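Local structure of purine-binding protein BAB2_0673 (Brucella melitensis biovar Abortus, 3S99) at residues K51-A56 and V61-L66. The protein binds adenine and probably other purines such as guanine, and may serve an ABC-type system that takes them into the cell. Numbering follows the deposited sequence.
Sequences KELVEA and VETTFL
Leu-53 and Val-54 meet Val-61 and Thr-63 mostly through methyl groups, and no ring or other flat group takes part. The ring of Phe-65, further along the strand, turns instead to Tyr-33, with the two planes about 35° apart, and its side chain also touches Asp-47 and Arg-50 on an earlier turn of the helix.

The centre of the contact is Thr-63. Val-54 CG2, the branch beside the backbone N and opposite the carbonyl carbon, lies 3.6 Å from Thr-63 CG2 and equally close to OG1. Valine, short and apolar, suits this partly exposed flank of the helix. Leu-53 and Thr-63 lie alongside each other, pointing opposite ways, with Leu-53 CD2 4.0 Å from Thr-63 CG2. Leu-53 CD2 also comes within 4.3 Å of Val-61 CG1, so one branch spans two strand residues that point to the helix. Leucine suits this buried place: Phe-31, Ile-260 and Ala-263 also touch it. Val-61, also buried, rests on Val-29 and Leu-267, and its beta-branched side chain fits an extended backbone.

Threonine suits its central but partly exposed place: both branches meet Val-54, and the methyl also meets Leu-53. A chi1 of 72° sets OG1 over the main chain, flanked by N and C, where it accepts a hydrogen bond from Arg-50 NH1. Between these inward residues, Glu-62 points away from the helix, as strand alternation requires.

Segments 51-56 and 61-66 run nearly antiparallel (159°), their axes 8.4 Å apart at closest approach. Helix 42-57 thus packs on edge strand 61-66, which is hydrogen-bonded to strand 27-32, completing the first beta-alpha-beta unit of a lobe whose 2-1-3-4-5 strand order is that of type I periplasmic binding proteins.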
# COMPACT_ATOMS: atom_id res chain seq x y z
N LYS A 51 14.77 2.29 -10.42
CA LYS A 51 16.11 2.87 -10.37
C LYS A 51 17.11 2.05 -9.56
O LYS A 51 18.28 1.97 -9.94
CB LYS A 51 16.04 4.29 -9.82
CG LYS A 51 15.38 5.27 -10.80
CD LYS A 51 15.24 6.65 -10.13
CE LYS A 51 14.85 7.73 -11.12
NZ LYS A 51 14.56 8.98 -10.36
N GLU A 52 16.66 1.44 -8.48
CA GLU A 52 17.49 0.50 -7.69
C GLU A 52 17.90 -0.70 -8.54
O GLU A 52 19.07 -1.11 -8.55
CB GLU A 52 16.77 0.07 -6.42
CG GLU A 52 16.68 1.19 -5.42
CD GLU A 52 15.81 0.92 -4.19
OE1 GLU A 52 15.34 -0.20 -3.97
OE2 GLU A 52 15.62 1.86 -3.40
N LEU A 53 16.95 -1.22 -9.31
CA LEU A 53 17.25 -2.29 -10.26
C LEU A 53 18.35 -1.85 -11.24
O LEU A 53 19.32 -2.59 -11.45
CB LEU A 53 15.99 -2.67 -11.02
CG LEU A 53 16.12 -3.63 -12.20
CD1 LEU A 53 16.70 -4.97 -11.71
CD2 LEU A 53 14.72 -3.78 -12.89
N VAL A 54 18.20 -0.67 -11.84
CA VAL A 54 19.17 -0.22 -12.85
C VAL A 54 20.57 -0.05 -12.21
O VAL A 54 21.58 -0.37 -12.83
CB VAL A 54 18.72 1.11 -13.56
CG1 VAL A 54 19.87 1.76 -14.39
CG2 VAL A 54 17.46 0.86 -14.44
N GLU A 55 20.61 0.45 -10.99
CA GLU A 55 21.86 0.63 -10.29
C GLU A 55 22.52 -0.72 -9.99
O GLU A 55 23.72 -0.84 -10.14
CB GLU A 55 21.66 1.43 -9.00
CG GLU A 55 22.94 1.66 -8.18
CD GLU A 55 23.99 2.44 -8.94
OE1 GLU A 55 23.61 3.37 -9.71
OE2 GLU A 55 25.20 2.14 -8.76
N ALA A 56 21.75 -1.72 -9.57
CA ALA A 56 22.31 -3.04 -9.25
C ALA A 56 22.63 -3.88 -10.50
O ALA A 56 23.63 -4.59 -10.53
CB ALA A 56 21.36 -3.82 -8.32
N VAL A 61 20.70 -5.11 -17.59
CA VAL A 61 19.25 -4.81 -17.72
C VAL A 61 19.02 -3.41 -18.33
O VAL A 61 19.84 -2.50 -18.17
CB VAL A 61 18.56 -4.91 -16.34
CG1 VAL A 61 17.13 -4.41 -16.39
CG2 VAL A 61 18.60 -6.35 -15.84
N GLU A 62 17.90 -3.28 -19.03
CA GLU A 62 17.46 -2.05 -19.64
C GLU A 62 15.97 -1.88 -19.29
O GLU A 62 15.18 -2.80 -19.54
CB GLU A 62 17.62 -2.21 -21.14
CG GLU A 62 17.37 -0.99 -21.97
CD GLU A 62 17.89 -1.19 -23.39
OE1 GLU A 62 17.72 -2.30 -23.93
OE2 GLU A 62 18.49 -0.25 -23.95
N THR A 63 15.59 -0.74 -18.72
CA THR A 63 14.21 -0.57 -18.29
C THR A 63 13.45 0.45 -19.13
O THR A 63 14.04 1.39 -19.66
CB THR A 63 14.11 -0.19 -16.81
OG1 THR A 63 14.54 1.15 -16.61
CG2 THR A 63 14.93 -1.15 -15.93
N THR A 64 12.13 0.22 -19.24
CA THR A 64 11.20 1.14 -19.91
C THR A 64 9.95 1.24 -19.07
O THR A 64 9.56 0.26 -18.45
CB THR A 64 10.72 0.58 -21.26
OG1 THR A 64 11.84 0.29 -22.08
CG2 THR A 64 9.82 1.59 -22.00
N PHE A 65 9.32 2.41 -19.03
CA PHE A 65 8.00 2.50 -18.41
C PHE A 65 6.96 3.36 -19.14
O PHE A 65 7.30 4.20 -19.98
CB PHE A 65 8.07 2.91 -16.92
CG PHE A 65 8.44 4.35 -16.66
CD1 PHE A 65 7.44 5.32 -16.51
CD2 PHE A 65 9.76 4.72 -16.48
CE1 PHE A 65 7.76 6.62 -16.23
CE2 PHE A 65 10.09 6.05 -16.21
CZ PHE A 65 9.10 7.00 -16.08
N LEU A 66 5.71 3.10 -18.80
CA LEU A 66 4.58 3.94 -19.22
C LEU A 66 3.86 4.32 -17.96
O LEU A 66 3.79 3.51 -17.04
CB LEU A 66 3.65 3.17 -20.16
CG LEU A 66 4.19 2.92 -21.57
CD1 LEU A 66 3.20 2.09 -22.39
CD2 LEU A 66 4.53 4.20 -22.32